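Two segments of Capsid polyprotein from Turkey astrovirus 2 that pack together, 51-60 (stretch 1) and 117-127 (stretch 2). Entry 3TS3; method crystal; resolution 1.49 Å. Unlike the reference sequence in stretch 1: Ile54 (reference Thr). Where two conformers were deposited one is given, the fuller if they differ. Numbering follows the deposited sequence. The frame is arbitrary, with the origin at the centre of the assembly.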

# COMPACT_ATOMS: atom_id res chain seq x y z
N GLN C 51 -2.43 28.32 0.07
CA GLN C 51 -1.27 28.18 -0.79
C GLN C 51 0.01 28.54 -0.06
O GLN C 51 0.13 29.61 0.52
CB GLN C 51 -1.42 29.10 -2.00
CG GLN C 51 -0.18 29.23 -2.85
CD GLN C 51 0.09 28.01 -3.68
OE1 GLN C 51 -0.77 27.16 -3.87
NE2 GLN C 51 1.31 27.92 -4.21
N ILE C 52 0.99 27.64 -0.12
CA ILE C 52 2.32 27.89 0.39
C ILE C 52 3.28 27.67 -0.77
O ILE C 52 3.30 26.61 -1.37
CB ILE C 52 2.67 26.95 1.57
CG1 ILE C 52 1.63 27.06 2.68
CG2 ILE C 52 4.05 27.28 2.12
CD1 ILE C 52 1.85 26.09 3.82
N THR C 53 4.05 28.70 -1.10
CA THR C 53 4.80 28.66 -2.43
C THR C 53 6.19 28.06 -2.32
O THR C 53 6.62 27.40 -3.27
CB THR C 53 4.99 30.08 -2.98
OG1 THR C 53 5.55 30.92 -1.95
CG2 THR C 53 3.67 30.66 -3.48
N ILE C 54 6.84 28.21 -1.18
CA ILE C 54 8.14 27.59 -0.99
C ILE C 54 8.16 26.85 0.33
O ILE C 54 8.89 27.19 1.25
CB ILE C 54 9.27 28.65 -1.02
CG1 ILE C 54 9.08 29.57 -2.22
CG2 ILE C 54 10.64 27.98 -1.08
CD1 ILE C 54 10.07 30.67 -2.27
N PRO C 55 7.34 25.82 0.42
CA PRO C 55 7.28 25.00 1.63
C PRO C 55 8.54 24.16 1.85
O PRO C 55 9.17 23.74 0.89
CB PRO C 55 6.07 24.10 1.38
CG PRO C 55 6.02 23.97 -0.10
CD PRO C 55 6.41 25.33 -0.62
N SER C 56 8.89 23.94 3.11
CA SER C 56 10.02 23.09 3.45
C SER C 56 9.78 22.39 4.78
O SER C 56 8.96 22.82 5.57
CB SER C 56 11.30 23.91 3.56
OG SER C 56 11.34 24.63 4.78
N ILE C 57 10.54 21.33 5.01
CA ILE C 57 10.56 20.67 6.29
C ILE C 57 11.99 20.84 6.83
O ILE C 57 12.94 20.46 6.18
CB ILE C 57 10.25 19.17 6.16
CG1 ILE C 57 8.80 18.96 5.68
CG2 ILE C 57 10.47 18.47 7.50
CD1 ILE C 57 7.74 19.57 6.57
N GLY C 58 12.11 21.42 8.01
CA GLY C 58 13.41 21.65 8.60
C GLY C 58 13.88 20.58 9.57
O GLY C 58 13.09 19.99 10.28
N TYR C 59 15.19 20.36 9.60
CA TYR C 59 15.76 19.40 10.52
C TYR C 59 17.15 19.82 10.99
O TYR C 59 17.77 20.70 10.40
CB TYR C 59 15.76 17.98 9.94
CG TYR C 59 16.58 17.77 8.68
CD1 TYR C 59 17.85 17.26 8.74
CD2 TYR C 59 16.05 18.05 7.43
CE1 TYR C 59 18.59 17.03 7.61
CE2 TYR C 59 16.78 17.83 6.28
CZ TYR C 59 18.05 17.33 6.38
OH TYR C 59 18.79 17.11 5.24
N ARG C 60 17.63 19.19 12.06
CA ARG C 60 18.93 19.54 12.64
C ARG C 60 20.07 18.75 12.02
O ARG C 60 19.96 17.56 11.76
CB ARG C 60 18.91 19.33 14.16
CG ARG C 60 20.25 19.53 14.83
CD ARG C 60 20.18 19.21 16.32
NE ARG C 60 19.07 19.92 16.96
CZ ARG C 60 19.21 21.03 17.68
NH1 ARG C 60 20.41 21.56 17.87
NH2 ARG C 60 18.14 21.60 18.22
N ILE C 117 16.55 9.02 9.62
CA ILE C 117 15.89 9.73 10.69
C ILE C 117 16.61 11.00 11.09
O ILE C 117 17.78 10.98 11.40
CB ILE C 117 15.72 8.85 11.94
CG1 ILE C 117 15.10 7.50 11.58
CG2 ILE C 117 14.90 9.59 13.00
CD1 ILE C 117 15.08 6.53 12.74
N GLN C 118 15.86 12.09 11.11
CA GLN C 118 16.40 13.39 11.47
C GLN C 118 15.60 13.99 12.61
O GLN C 118 14.56 13.47 12.98
CB GLN C 118 16.42 14.35 10.27
CG GLN C 118 17.13 13.80 9.04
CD GLN C 118 18.64 13.71 9.19
OE1 GLN C 118 19.22 14.27 10.11
NE2 GLN C 118 19.28 13.02 8.28
N LYS C 119 16.11 15.07 13.19
CA LYS C 119 15.46 15.72 14.31
C LYS C 119 14.75 16.94 13.79
O LYS C 119 15.37 17.81 13.20
CB LYS C 119 16.48 16.13 15.36
CG LYS C 119 17.15 14.96 16.06
CD LYS C 119 18.21 15.41 17.04
CE LYS C 119 18.77 14.25 17.83
NZ LYS C 119 19.55 14.69 19.01
N TYR C 120 13.45 17.01 14.02
CA TYR C 120 12.67 18.11 13.50
C TYR C 120 13.17 19.45 14.03
O TYR C 120 13.49 19.59 15.20
CB TYR C 120 11.19 17.91 13.84
CG TYR C 120 10.34 19.11 13.53
CD1 TYR C 120 10.13 19.52 12.23
CD2 TYR C 120 9.74 19.83 14.55
CE1 TYR C 120 9.35 20.60 11.95
CE2 TYR C 120 8.97 20.92 14.27
CZ TYR C 120 8.77 21.30 12.97
OH TYR C 120 8.00 22.39 12.68
N TYR C 121 13.27 20.43 13.15
CA TYR C 121 13.71 21.77 13.52
C TYR C 121 12.72 22.81 13.00
O TYR C 121 12.64 23.04 11.80
CB TYR C 121 15.10 22.01 12.93
CG TYR C 121 15.81 23.24 13.44
CD1 TYR C 121 16.25 23.32 14.76
CD2 TYR C 121 16.08 24.30 12.60
CE1 TYR C 121 16.91 24.45 15.22
CE2 TYR C 121 16.75 25.42 13.05
CZ TYR C 121 17.16 25.49 14.35
OH TYR C 121 17.82 26.62 14.78
N PRO C 122 12.00 23.47 13.89
CA PRO C 122 11.00 24.45 13.50
C PRO C 122 11.57 25.63 12.71
O PRO C 122 10.92 26.13 11.82
CB PRO C 122 10.44 24.94 14.83
CG PRO C 122 10.71 23.85 15.77
CD PRO C 122 11.95 23.17 15.33
N GLY C 123 12.79 26.04 13.05
CA GLY C 123 13.37 27.25 12.51
C GLY C 123 13.53 27.28 11.01
O GLY C 123 13.34 28.31 10.38
N THR C 124 13.88 26.14 10.44
CA THR C 124 14.06 26.03 9.00
C THR C 124 12.87 25.39 8.30
O THR C 124 12.93 25.07 7.13
CB THR C 124 15.35 25.28 8.66
OG1 THR C 124 15.40 24.08 9.42
CG2 THR C 124 16.56 26.14 9.01
N THR C 125 11.77 25.21 9.04
CA THR C 125 10.56 24.65 8.48
C THR C 125 9.74 25.82 7.98
O THR C 125 9.17 26.57 8.75
CB THR C 125 9.77 23.89 9.55
OG1 THR C 125 10.49 22.72 9.94
CG2 THR C 125 8.40 23.47 9.02
N ASN C 126 9.73 26.00 6.67
CA ASN C 126 9.04 27.13 6.08
C ASN C 126 7.60 26.82 5.69
O ASN C 126 7.30 26.49 4.55
CB ASN C 126 9.90 27.71 4.96
CG ASN C 126 11.16 28.38 5.51
OD1 ASN C 126 12.27 28.10 5.08
ND2 ASN C 126 10.97 29.25 6.48
N LEU C 127 6.72 26.95 6.67
CA LEU C 127 5.30 26.68 6.53
C LEU C 127 4.51 27.76 7.27
O LEU C 127 5.04 28.40 8.16
CB LEU C 127 4.94 25.32 7.12
CG LEU C 127 5.61 24.09 6.52
CD1 LEU C 127 5.19 22.84 7.29
CD2 LEU C 127 5.25 23.95 5.05
O HOH W 1 16.21 19.76 16.27

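What forms the apolar centre of the contact? Leu127 does, gathering three side chains of the first stretch around its two methyl groups. Its CD2 lies 3.8 Å from Pro55 CB and 4.2 Å from Ile52 CD1, while its CD1 lies 4.2 Å from Ile57 CD1. Ile52 points its CA-to-CB bond toward the second stretch, but that of Ile57 points away, and only the end of its side chain comes nearer. Leu127 likewise sets out sideways before its end closes on the group. All four residues are buried, so these van der Waals contacts are shielded from solvent.

How is the chain beside this cluster held? Ser56 does much of the work through its hydroxyl, which both gives and receives. Ser56 OG donates to Thr124 O at 2.9 Å and accepts from Asn126 N at 2.8 Å, so one short side chain satisfies two backbone groups of the opposing loop. Asn126 O in turn receives a weak hydrogen bond from Ser56 N at 3.3 Å, with a bent N-H...O angle of 143°, and a CA-H...O contact from Pro55 CA, also at 3.3 Å.

Why does the loop fit so closely against Gly58? The absence of a side chain leaves the room: a CB here would point toward the second stretch and fall 2.3 Å from Thr124 OG1 and 2.6 Å from Tyr121 O, both clashes. Thr124 OG1 instead approaches Gly58 CA to 3.2 Å. Gly58 N donates to Thr125 OG1 at 2.8 Å, and Thr125 OG1 in turn donates a hydrogen bond to Tyr121 O at 2.9 Å, so the hydroxyl couples the strand to a bond within the loop. On its carbonyl side, Gly58 O accepts from Tyr121 N at 2.9 Å with a nearly straight angle of 165°.

What happens at the polar edge? Arg60 N donates to Lys119 O at 2.9 Å; together with the bond from Tyr121 N to Gly58 O, it flanks Tyr59 and Tyr120, whose backbones form a single beta bridge. The pairing stays local, and the strands 56-59 and 117-119 run at 81° to each other. Tyr59 CA also makes a CA-H...O contact with Lys119 O at 3.1 Å, and its ring meets the aliphatic part of Gln118, CD1 to CG at 3.5 Å. Farther out, a water accepts from Arg60 NE and donates to Tyr120 O, each at 2.9 Å, linking the exposed arginine to the second stretch.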